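Local atomic coordinates of probable signal peptide protein (Ralstonia solanacearum, PDB entry 2QGU), a protein that binds a phospholipid and probably carries it across the periplasm between the two membranes. Residues R117-A122 with N142-P147; V135-T140 with Y152-S157; N179-V184 with Q196-R201. The protein carries 13 engineered substitutions. All coordinates share one frame; numbering follows the deposited sequence.

Contact 1 (R117-A122 with N142-P147); sequences RNQTVA and NNNGEP. Engineered in segment 117-122: A122 (natural residue Ser). With PEF (di-palmitoyl-3-sn-phosphatidylethanolamine), chain B.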
loop_
_atom_site.group_PDB
_atom_site.type_symbol
_atom_site.label_atom_id
_atom_site.label_comp_id
_atom_site.label_asym_id
_atom_site.label_seq_id
_atom_site.Cartn_x
_atom_site.Cartn_y
_atom_site.Cartn_z
ATOM N N ARG A 117 -12.397 -8.356 -11.960
ATOM C CA ARG A 117 -13.424 -9.320 -12.360
ATOM C C ARG A 117 -12.863 -10.740 -12.365
ATOM O O ARG A 117 -13.316 -11.598 -11.608
ATOM C CB ARG A 117 -13.996 -8.983 -13.749
ATOM C CG ARG A 117 -14.717 -7.641 -13.870
ATOM C CD ARG A 117 -16.018 -7.596 -13.077
ATOM N NE ARG A 117 -16.718 -6.328 -13.274
ATOM C CZ ARG A 117 -16.499 -5.222 -12.568
ATOM N NH1 ARG A 117 -15.587 -5.199 -11.600
ATOM N NH2 ARG A 117 -17.201 -4.126 -12.835
ATOM N N ASN A 118 -11.870 -10.979 -13.218
ATOM C CA ASN A 118 -11.363 -12.329 -13.443
ATOM C C ASN A 118 -9.873 -12.509 -13.144
ATOM O O ASN A 118 -9.302 -13.571 -13.419
ATOM C CB ASN A 118 -11.650 -12.769 -14.883
ATOM C CG ASN A 118 -13.119 -12.662 -15.256
ATOM O OD1 ASN A 118 -13.467 -12.065 -16.274
ATOM N ND2 ASN A 118 -13.986 -13.229 -14.428
ATOM N N GLN A 119 -9.246 -11.479 -12.576
ATOM C CA GLN A 119 -7.800 -11.496 -12.345
ATOM C C GLN A 119 -7.360 -12.666 -11.494
ATOM O O GLN A 119 -7.989 -12.986 -10.488
ATOM C CB GLN A 119 -7.327 -10.206 -11.679
ATOM C CG GLN A 119 -7.214 -9.026 -12.619
ATOM C CD GLN A 119 -8.518 -8.280 -12.791
ATOM O OE1 GLN A 119 -9.576 -8.722 -12.326
ATOM N NE2 GLN A 119 -8.452 -7.141 -13.462
ATOM N N THR A 120 -6.271 -13.296 -11.926
ATOM C CA THR A 120 -5.591 -14.325 -11.162
ATOM C C THR A 120 -4.135 -13.894 -11.006
ATOM O O THR A 120 -3.660 -13.025 -11.735
ATOM C CB THR A 120 -5.649 -15.693 -11.870
ATOM O OG1 THR A 120 -5.077 -15.580 -13.175
ATOM C CG2 THR A 120 -7.095 -16.205 -11.973
ATOM N N VAL A 121 -3.428 -14.507 -10.063
ATOM C CA VAL A 121 -2.047 -14.119 -9.779
ATOM C C VAL A 121 -1.129 -15.335 -9.687
ATOM O O VAL A 121 -1.476 -16.348 -9.067
ATOM C CB VAL A 121 -1.956 -13.226 -8.504
ATOM C CG1 VAL A 121 -2.626 -13.897 -7.312
ATOM C CG2 VAL A 121 -0.516 -12.846 -8.185
ATOM N N ALA A 122 0.030 -15.223 -10.331
ATOM C CA ALA A 122 1.058 -16.248 -10.291
ATOM C C ALA A 122 2.254 -15.661 -9.561
ATOM O O ALA A 122 2.600 -14.489 -9.760
ATOM C CB ALA A 122 1.443 -16.656 -11.693
ATOM N N ASN A 142 -2.619 -11.595 -13.908
ATOM C CA ASN A 142 -3.195 -11.633 -15.246
ATOM C C ASN A 142 -4.358 -10.649 -15.317
ATOM O O ASN A 142 -5.431 -10.905 -14.770
ATOM C CB ASN A 142 -3.672 -13.037 -15.627
ATOM C CG ASN A 142 -4.356 -13.057 -16.978
ATOM O OD1 ASN A 142 -4.063 -12.226 -17.841
ATOM N ND2 ASN A 142 -5.282 -13.991 -17.168
ATOM N N ASN A 143 -4.120 -9.514 -15.970
ATOM C CA ASN A 143 -5.124 -8.471 -16.116
ATOM C C ASN A 143 -5.733 -8.507 -17.507
ATOM O O ASN A 143 -5.294 -7.786 -18.402
ATOM C CB ASN A 143 -4.499 -7.093 -15.850
ATOM C CG ASN A 143 -5.508 -5.961 -15.971
ATOM O OD1 ASN A 143 -6.649 -6.084 -15.531
ATOM N ND2 ASN A 143 -5.089 -4.850 -16.577
ATOM N N ASN A 144 -6.748 -9.355 -17.680
ATOM C CA ASN A 144 -7.421 -9.520 -18.978
ATOM C C ASN A 144 -6.401 -9.793 -20.096
ATOM O O ASN A 144 -6.509 -9.248 -21.199
ATOM C CB ASN A 144 -8.289 -8.292 -19.325
ATOM C CG ASN A 144 -9.232 -7.885 -18.196
ATOM O OD1 ASN A 144 -9.158 -6.763 -17.682
ATOM N ND2 ASN A 144 -10.125 -8.789 -17.814
ATOM N N GLY A 145 -5.401 -10.616 -19.784
ATOM C CA GLY A 145 -4.377 -10.991 -20.760
ATOM C C GLY A 145 -3.083 -10.200 -20.700
ATOM O O GLY A 145 -2.093 -10.575 -21.343
ATOM N N GLU A 146 -3.093 -9.100 -19.948
ATOM C CA GLU A 146 -1.919 -8.242 -19.783
ATOM C C GLU A 146 -1.200 -8.602 -18.484
ATOM O O GLU A 146 -1.785 -8.477 -17.410
ATOM C CB GLU A 146 -2.350 -6.771 -19.748
ATOM C CG GLU A 146 -1.237 -5.760 -19.435
ATOM C CD GLU A 146 -1.769 -4.379 -19.062
ATOM O OE1 GLU A 146 -2.889 -4.290 -18.503
ATOM O OE2 GLU A 146 -1.055 -3.381 -19.308
ATOM N N PRO A 147 0.069 -9.049 -18.569
ATOM C CA PRO A 147 0.839 -9.265 -17.335
ATOM C C PRO A 147 1.081 -7.964 -16.566
ATOM O O PRO A 147 1.594 -6.982 -17.121
ATOM C CB PRO A 147 2.178 -9.846 -17.829
ATOM C CG PRO A 147 1.942 -10.271 -19.244
ATOM C CD PRO A 147 0.828 -9.418 -19.780
HETATM C C2 PEF B . -4.852 -1.987 -13.213
HETATM C C1 PEF B . -4.984 -1.556 -14.673
HETATM N N PEF B . -7.986 2.194 -18.165
HETATM C C3 PEF B . -5.398 -3.391 -13.052
HETATM C C4 PEF B . -6.389 1.389 -16.491
HETATM C C5 PEF B . -6.644 2.404 -17.602
HETATM C C10 PEF B . -3.177 -0.879 -12.022
HETATM C C11 PEF B . -1.841 -0.877 -11.290
HETATM C C12 PEF B . -1.839 -1.954 -10.204
HETATM C C13 PEF B . -2.763 -1.522 -9.070
HETATM C C14 PEF B . -2.590 -2.400 -7.845
HETATM C C15 PEF B . -3.478 -1.884 -6.716
HETATM C C16 PEF B . -3.095 -2.534 -5.389
HETATM C C17 PEF B . -3.761 -1.822 -4.216
HETATM C C18 PEF B . -2.898 -0.658 -3.723
HETATM C C19 PEF B . -2.874 -0.612 -2.198
HETATM C C20 PEF B . -4.067 0.184 -1.660
HETATM C C21 PEF B . -4.085 0.170 -0.133
HETATM C C22 PEF B . -3.049 1.141 0.431
HETATM C C23 PEF B . -3.224 1.317 1.939
HETATM C C24 PEF B . -2.287 0.395 2.716
HETATM C C25 PEF B . -2.810 0.150 4.130
HETATM C C30 PEF B . -5.525 -5.143 -11.531
HETATM C C31 PEF B . -5.497 -5.837 -10.310
HETATM C C32 PEF B . -5.442 -5.071 -9.153
HETATM C C33 PEF B . -5.707 -5.945 -7.911
HETATM C C34 PEF B . -4.423 -6.286 -7.137
HETATM C C35 PEF B . -4.681 -6.477 -5.629
HETATM C C36 PEF B . -3.492 -6.404 -4.896
HETATM C C37 PEF B . -3.698 -6.392 -3.512
HETATM C C38 PEF B . -2.478 -6.320 -2.832
HETATM C C39 PEF B . -2.645 -6.147 -1.316
HETATM C C40 PEF B . -1.313 -5.795 -0.624
HETATM C C41 PEF B . -1.062 -4.275 -0.608
HETATM C C42 PEF B . -0.072 -3.872 0.490
HETATM C C43 PEF B . 0.522 -2.481 0.226
HETATM C C44 PEF B . 1.424 -2.026 1.380
HETATM C C45 PEF B . 2.018 -0.641 1.113
HETATM O O4 PEF B . -3.956 0.067 -11.876
HETATM O O5 PEF B . -5.571 -5.832 -12.545
HETATM O O2 PEF B . -3.470 -1.949 -12.818
HETATM O O3 PEF B . -5.500 -3.776 -11.657
HETATM O O1P PEF B . -6.492 -2.385 -17.245
HETATM O O2P PEF B . -8.334 -0.835 -16.380
HETATM O O3P PEF B . -6.358 -1.280 -14.960
HETATM O O4P PEF B . -6.137 0.095 -17.067
HETATM P P PEF B . -6.905 -1.191 -16.467
HETATM O O HOH W 1 -6.996 -14.428 -14.750
#
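Q119 and N143 meet through their side-chain amides at the head-group end of the bound phospholipid. Q119 NE2 donates to N143 OD1 at 2.9 Å. The two amide planes are nearly coplanar, 11° apart. Q119 NE2 also makes a weak hydrogen bond to PEF O5, the carbonyl oxygen of one acyl ester. N143 ND2 donates to the phosphate oxygen PEF O1P at 2.9 Å, and a second bond runs from N143 ND2 to E146 OE1. Both oxygen and nitrogen of the N143 amide are thus used, which fixes its rotation. At the oxygen of the Q119 amide, R117 N donates to Q119 OE1 at 2.9 Å and holds that amide in turn. The backbones join where N142 N donates to T120 O at 2.8 Å. N143 to E146 form a type I' turn, the tip of the β-hairpin of strands 134-143 and 146-157. Just before the turn, N142 OD1 accepts from G145 N, an Asx motif. A water links N118 O and T120 OG1, with a weak bond from N142 ND2. Packing is light: T120 OG1 lies 3.8 Å from N142 CB, and Q119 CG approaches N142 O at 3.4 Å.

Contact 2 (V135-T140 with Y152-S157); sequences VVVRST and YRVEKS. Engineered in segment 152-157: V154 (natural residue Met).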
loop_
_atom_site.group_PDB
_atom_site.type_symbol
_atom_site.label_atom_id
_atom_site.label_comp_id
_atom_site.label_asym_id
_atom_site.label_seq_id
_atom_site.Cartn_x
_atom_site.Cartn_y
_atom_site.Cartn_z
ATOM N N VAL A 135 12.443 -9.246 3.013
ATOM C CA VAL A 135 12.517 -9.970 1.738
ATOM C C VAL A 135 11.586 -9.361 0.694
ATOM O O VAL A 135 10.769 -8.489 1.010
ATOM C CB VAL A 135 12.174 -11.478 1.932
ATOM C CG1 VAL A 135 13.076 -12.107 3.001
ATOM C CG2 VAL A 135 10.713 -11.654 2.307
ATOM N N VAL A 136 11.712 -9.828 -0.547
ATOM C CA VAL A 136 10.813 -9.418 -1.624
ATOM C C VAL A 136 10.059 -10.635 -2.144
ATOM O O VAL A 136 10.646 -11.698 -2.342
ATOM C CB VAL A 136 11.600 -8.701 -2.754
ATOM C CG1 VAL A 136 10.753 -8.497 -4.018
ATOM C CG2 VAL A 136 12.132 -7.360 -2.251
ATOM N N VAL A 137 8.751 -10.470 -2.324
ATOM C CA VAL A 137 7.894 -11.464 -2.972
ATOM C C VAL A 137 7.455 -10.884 -4.311
ATOM O O VAL A 137 6.937 -9.764 -4.365
ATOM C CB VAL A 137 6.660 -11.793 -2.096
ATOM C CG1 VAL A 137 5.657 -12.673 -2.847
ATOM C CG2 VAL A 137 7.092 -12.449 -0.783
ATOM N N ARG A 138 7.688 -11.633 -5.387
ATOM C CA ARG A 138 7.399 -11.141 -6.730
ATOM C C ARG A 138 6.244 -11.910 -7.357
ATOM O O ARG A 138 6.127 -13.125 -7.195
ATOM C CB ARG A 138 8.642 -11.226 -7.617
ATOM C CG ARG A 138 9.872 -10.503 -7.048
ATOM C CD ARG A 138 10.968 -10.362 -8.097
ATOM N NE ARG A 138 10.536 -9.469 -9.172
ATOM C CZ ARG A 138 10.931 -9.551 -10.437
ATOM N NH1 ARG A 138 11.764 -10.507 -10.834
ATOM N NH2 ARG A 138 10.459 -8.686 -11.320
ATOM N N SER A 139 5.386 -11.196 -8.081
ATOM C CA SER A 139 4.193 -11.808 -8.653
ATOM C C SER A 139 3.775 -11.136 -9.955
ATOM O O SER A 139 4.225 -10.029 -10.276
ATOM C CB SER A 139 3.029 -11.767 -7.651
ATOM O OG SER A 139 2.374 -10.504 -7.655
ATOM N N THR A 140 2.912 -11.831 -10.695
ATOM C CA THR A 140 2.338 -11.318 -11.933
ATOM C C THR A 140 0.833 -11.542 -11.898
ATOM O O THR A 140 0.368 -12.683 -11.770
ATOM C CB THR A 140 2.909 -12.046 -13.177
ATOM O OG1 THR A 140 4.344 -12.061 -13.143
ATOM C CG2 THR A 140 2.438 -11.364 -14.450
ATOM N N TYR A 152 6.369 -7.133 -3.584
ATOM C CA TYR A 152 6.094 -6.707 -2.217
ATOM C C TYR A 152 7.337 -6.797 -1.372
ATOM O O TYR A 152 8.086 -7.766 -1.486
ATOM C CB TYR A 152 5.029 -7.611 -1.587
ATOM C CG TYR A 152 3.776 -7.713 -2.407
ATOM C CD1 TYR A 152 2.708 -6.849 -2.179
ATOM C CD2 TYR A 152 3.658 -8.664 -3.422
ATOM C CE1 TYR A 152 1.553 -6.927 -2.935
ATOM C CE2 TYR A 152 2.498 -8.753 -4.194
ATOM C CZ TYR A 152 1.449 -7.874 -3.942
ATOM O OH TYR A 152 0.282 -7.920 -4.674
ATOM N N ARG A 153 7.565 -5.792 -0.533
ATOM C CA ARG A 153 8.561 -5.910 0.526
ATOM C C ARG A 153 7.857 -6.406 1.776
ATOM O O ARG A 153 6.791 -5.902 2.145
ATOM C CB ARG A 153 9.285 -4.586 0.787
ATOM C CG ARG A 153 10.207 -4.159 -0.338
ATOM C CD ARG A 153 11.322 -3.248 0.150
ATOM N NE ARG A 153 12.214 -2.883 -0.947
ATOM C CZ ARG A 153 13.263 -3.599 -1.348
ATOM N NH1 ARG A 153 13.586 -4.734 -0.736
ATOM N NH2 ARG A 153 14.000 -3.171 -2.363
ATOM N N VAL A 154 8.447 -7.414 2.412
ATOM C CA VAL A 154 7.826 -8.072 3.554
ATOM C C VAL A 154 8.844 -8.197 4.671
ATOM O O VAL A 154 9.981 -8.599 4.440
ATOM C CB VAL A 154 7.266 -9.482 3.183
ATOM C CG1 VAL A 154 6.111 -9.843 4.090
ATOM C CG2 VAL A 154 6.810 -9.538 1.713
ATOM N N GLU A 155 8.436 -7.823 5.880
ATOM C CA GLU A 155 9.317 -7.888 7.040
ATOM C C GLU A 155 8.710 -8.775 8.118
ATOM O O GLU A 155 7.515 -8.674 8.407
ATOM C CB GLU A 155 9.582 -6.488 7.600
ATOM C CG GLU A 155 10.531 -6.503 8.802
ATOM C CD GLU A 155 10.668 -5.171 9.518
ATOM O OE1 GLU A 155 9.957 -4.199 9.178
ATOM O OE2 GLU A 155 11.504 -5.112 10.450
ATOM N N LYS A 156 9.540 -9.630 8.715
ATOM C CA LYS A 156 9.084 -10.518 9.773
ATOM C C LYS A 156 9.187 -9.803 11.108
ATOM O O LYS A 156 10.291 -9.566 11.607
ATOM C CB LYS A 156 9.888 -11.819 9.801
ATOM C CG LYS A 156 9.196 -12.920 10.589
ATOM C CD LYS A 156 9.953 -14.224 10.496
ATOM C CE LYS A 156 9.156 -15.350 11.123
ATOM N NZ LYS A 156 9.819 -16.662 10.886
ATOM N N SER A 157 8.020 -9.454 11.650
ATOM C CA SER A 157 7.888 -8.794 12.946
ATOM C C SER A 157 7.679 -9.858 14.022
ATOM O O SER A 157 7.409 -11.013 13.690
ATOM C CB SER A 157 6.697 -7.820 12.924
ATOM O OG SER A 157 5.445 -8.497 12.842
HETATM O O HOH W 2 12.565 -6.233 1.395
HETATM O O HOH W 3 0.173 -10.374 -5.925
#
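V137 CG2 meets V154 CG2 at 3.8 Å, and the two side chains cross obliquely. V154 is an engineered residue. V135, V137, Y152 and V154 put their side chains on one face of the sheet. The Y152 ring turns its edge to the first strand: CD2 is 3.6 Å from V137 O, and CE2 is 3.9 Å from S139 OG. A water joins Y152 OH to S139 OG, which also bonds to L150 O.

V136 and R153 occupy the other face. R153 has two deposited conformers, and its side-chain contacts here are those of the one given. In it, V136 CG2 comes within 3.4 Å of R153 NH1, oblique to the guanidinium. R153 NH1 donates to a second water at 2.8 Å, and this water lies in the plane of the guanidinium, at its edge. The same water gives a weak bond to V135 O. W172 makes a cation-pi contact with R153.

The backbone sets these positions. V137 and Y152 form a hydrogen-bonded antiparallel pair: Y152 N donates to V137 O at 2.8 Å, and V137 N donates to Y152 O. V135 and V154 form the next such pair, with V136 and R153 as the non-hydrogen-bonded pair between them. The strands belong to one β-hairpin. The directions of segments 135-140 and 152-157 differ by 140°, well short of exactly antiparallel.

The Y152 face packs against helix 31-47, where Y152 touches V35 and V39 and V137 touches Q32. Y152 also touches the bound phospholipid, so it helps line the lipid pocket. Strand 160-168 flanks 152-157 in the sheet, with Y152 on I166 and V154 on W161. Strand 120-123 flanks 135-140, with V121 and Y123 against S139.

Contact 3 (N179-V184 with Q196-R201); sequences NQFADV and QFLDER. Engineered in segment 179-184: D183 (natural residue Glu).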
loop_
_atom_site.group_PDB
_atom_site.type_symbol
_atom_site.label_atom_id
_atom_site.label_comp_id
_atom_site.label_asym_id
_atom_site.label_seq_id
_atom_site.Cartn_x
_atom_site.Cartn_y
_atom_site.Cartn_z
ATOM N N ASN A 179 10.304 10.640 -2.298
ATOM C CA ASN A 179 10.771 11.752 -3.121
ATOM C C ASN A 179 9.736 12.862 -3.201
ATOM O O ASN A 179 10.071 14.043 -3.087
ATOM C CB ASN A 179 11.160 11.270 -4.518
ATOM C CG ASN A 179 12.364 10.355 -4.504
ATOM O OD1 ASN A 179 12.447 9.424 -5.307
ATOM N ND2 ASN A 179 13.301 10.606 -3.601
ATOM N N GLN A 180 8.477 12.483 -3.373
ATOM C CA GLN A 180 7.392 13.456 -3.447
ATOM C C GLN A 180 7.278 14.238 -2.142
ATOM O O GLN A 180 7.169 15.469 -2.159
ATOM C CB GLN A 180 6.070 12.764 -3.781
ATOM C CG GLN A 180 4.887 13.700 -3.932
ATOM C CD GLN A 180 3.658 12.965 -4.395
ATOM O OE1 GLN A 180 3.583 12.525 -5.544
ATOM N NE2 GLN A 180 2.693 12.809 -3.505
ATOM N N PHE A 181 7.324 13.532 -1.012
ATOM C CA PHE A 181 7.168 14.178 0.289
ATOM C C PHE A 181 8.351 15.072 0.632
ATOM O O PHE A 181 8.159 16.141 1.214
ATOM C CB PHE A 181 6.935 13.165 1.420
ATOM C CG PHE A 181 5.602 12.432 1.356
ATOM C CD1 PHE A 181 4.628 12.735 0.397
ATOM C CD2 PHE A 181 5.321 11.444 2.299
ATOM C CE1 PHE A 181 3.401 12.035 0.369
ATOM C CE2 PHE A 181 4.099 10.758 2.281
ATOM C CZ PHE A 181 3.146 11.056 1.314
ATOM N N ALA A 182 9.564 14.650 0.286
ATOM C CA ALA A 182 10.745 15.470 0.570
ATOM C C ALA A 182 10.652 16.794 -0.186
ATOM O O ALA A 182 11.001 17.850 0.355
ATOM C CB ALA A 182 12.027 14.736 0.207
ATOM N N ASP A 183 10.160 16.733 -1.421
ATOM C CA ASP A 183 10.014 17.919 -2.253
ATOM C C ASP A 183 9.016 18.904 -1.645
ATOM O O ASP A 183 9.287 20.109 -1.580
ATOM C CB ASP A 183 9.608 17.517 -3.670
ATOM C CG ASP A 183 9.360 18.704 -4.558
ATOM O OD1 ASP A 183 10.337 19.416 -4.878
ATOM O OD2 ASP A 183 8.193 18.906 -4.932
ATOM N N VAL A 184 7.877 18.381 -1.187
ATOM C CA VAL A 184 6.838 19.180 -0.538
ATOM C C VAL A 184 7.370 19.812 0.750
ATOM O O VAL A 184 7.203 21.014 0.978
ATOM C CB VAL A 184 5.573 18.326 -0.252
ATOM C CG1 VAL A 184 4.607 19.065 0.673
ATOM C CG2 VAL A 184 4.894 17.931 -1.560
ATOM N N GLN A 196 -0.571 19.792 5.075
ATOM C CA GLN A 196 -1.351 20.637 4.172
ATOM C C GLN A 196 -1.464 20.015 2.775
ATOM O O GLN A 196 -2.552 19.966 2.194
ATOM C CB GLN A 196 -0.708 22.025 4.091
ATOM C CG GLN A 196 -1.454 23.045 3.239
ATOM C CD GLN A 196 -0.676 24.341 3.091
ATOM O OE1 GLN A 196 0.448 24.352 2.583
ATOM N NE2 GLN A 196 -1.272 25.442 3.535
ATOM N N PHE A 197 -0.336 19.542 2.245
ATOM C CA PHE A 197 -0.287 18.902 0.932
ATOM C C PHE A 197 -1.173 17.659 0.874
ATOM O O PHE A 197 -1.920 17.467 -0.093
ATOM C CB PHE A 197 1.164 18.556 0.586
ATOM C CG PHE A 197 1.327 17.702 -0.646
ATOM C CD1 PHE A 197 1.258 18.265 -1.918
ATOM C CD2 PHE A 197 1.600 16.342 -0.529
ATOM C CE1 PHE A 197 1.431 17.480 -3.053
ATOM C CE2 PHE A 197 1.773 15.549 -1.662
ATOM C CZ PHE A 197 1.692 16.121 -2.924
ATOM N N LEU A 198 -1.089 16.813 1.898
ATOM C CA LEU A 198 -1.916 15.605 1.918
ATOM C C LEU A 198 -3.404 15.940 1.962
ATOM O O LEU A 198 -4.205 15.290 1.296
ATOM C CB LEU A 198 -1.503 14.663 3.052
ATOM C CG LEU A 198 -0.139 13.985 2.863
ATOM C CD1 LEU A 198 0.240 13.209 4.118
ATOM C CD2 LEU A 198 -0.114 13.064 1.648
ATOM N N ASP A 199 -3.762 16.979 2.717
ATOM C CA ASP A 199 -5.138 17.468 2.734
ATOM C C ASP A 199 -5.586 17.899 1.335
ATOM O O ASP A 199 -6.678 17.538 0.884
ATOM C CB ASP A 199 -5.288 18.623 3.728
ATOM C CG ASP A 199 -5.219 18.171 5.178
ATOM O OD1 ASP A 199 -5.160 16.947 5.443
ATOM O OD2 ASP A 199 -5.213 19.052 6.066
ATOM N N GLU A 200 -4.727 18.644 0.640
ATOM C CA GLU A 200 -5.010 19.064 -0.737
ATOM C C GLU A 200 -5.215 17.881 -1.683
ATOM O O GLU A 200 -6.151 17.873 -2.482
ATOM C CB GLU A 200 -3.890 19.959 -1.259
ATOM C CG GLU A 200 -3.805 21.300 -0.563
ATOM C CD GLU A 200 -2.518 22.039 -0.874
ATOM O OE1 GLU A 200 -1.779 21.603 -1.778
ATOM O OE2 GLU A 200 -2.243 23.053 -0.194
ATOM N N ARG A 201 -4.342 16.881 -1.579
ATOM C CA ARG A 201 -4.412 15.718 -2.459
ATOM C C ARG A 201 -5.684 14.916 -2.227
ATOM O O ARG A 201 -6.336 14.480 -3.179
ATOM C CB ARG A 201 -3.180 14.824 -2.288
ATOM C CG ARG A 201 -1.891 15.430 -2.828
ATOM C CD ARG A 201 -1.909 15.566 -4.353
ATOM N NE ARG A 201 -0.818 16.420 -4.821
ATOM C CZ ARG A 201 -0.622 16.798 -6.084
ATOM N NH1 ARG A 201 0.410 17.579 -6.382
ATOM N NH2 ARG A 201 -1.438 16.395 -7.052
#
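Segments 179-184 and 196-201 are turns of two consecutive helices, 173-188 and 191-206, packed against each other across a short connection. The axes of the two segments run 120° apart in direction and come no closer than 11.4 Å. The nearest CA atoms, of V184 and F197, are 7.3 Å apart. Side chains therefore fill the gap, with no hydrogen bond between the segments. F197 is the central residue, and its CB points toward segment 179-184. V184 CG1 packs on F197 CB at 3.5 Å. R201 CG, from the same helix as F197, lies over one face of the F197 ring, offset toward the rim. Q180 presents its amide to the ring edge, with NE2 3.4 Å from F197 CE2. The amide and ring planes are 76° apart. Beside this, F181 CZ touches L198 CD2 at 3.8 Å. F181 also packs edge-to-face with F101, and L198 rests on I97 and L104, so helix 91-114 borders the contact. Over the F197 face opposite R201 CG, V184 CG2 makes a CH-pi contact, 3.5 Å from the ring centroid and 6° off the ring normal.

How the contacts relate
Contacts 1 and 2 belong to one antiparallel sheet and share strands 134-143 and 146-157. Their centres are 20 Å apart, but they touch: O of the engineered A122 lies 2.8 Å from T140 N, a probable hydrogen bond, and P147 CB packs on T140 CG2. Both reach the phospholipid. Contact 1 donates to its phosphate and, weakly, to an ester carbonyl oxygen. In contact 2 the side chain of Y152 is about 4 Å from the bound phospholipid. Contact 3 is helical and lies on the opposite side of the chain's centre from both. Its nearest atoms are about 22 Å from contact 1 and about 13 Å from contact 2. The F181 side chain remains about 12 Å from the lipid.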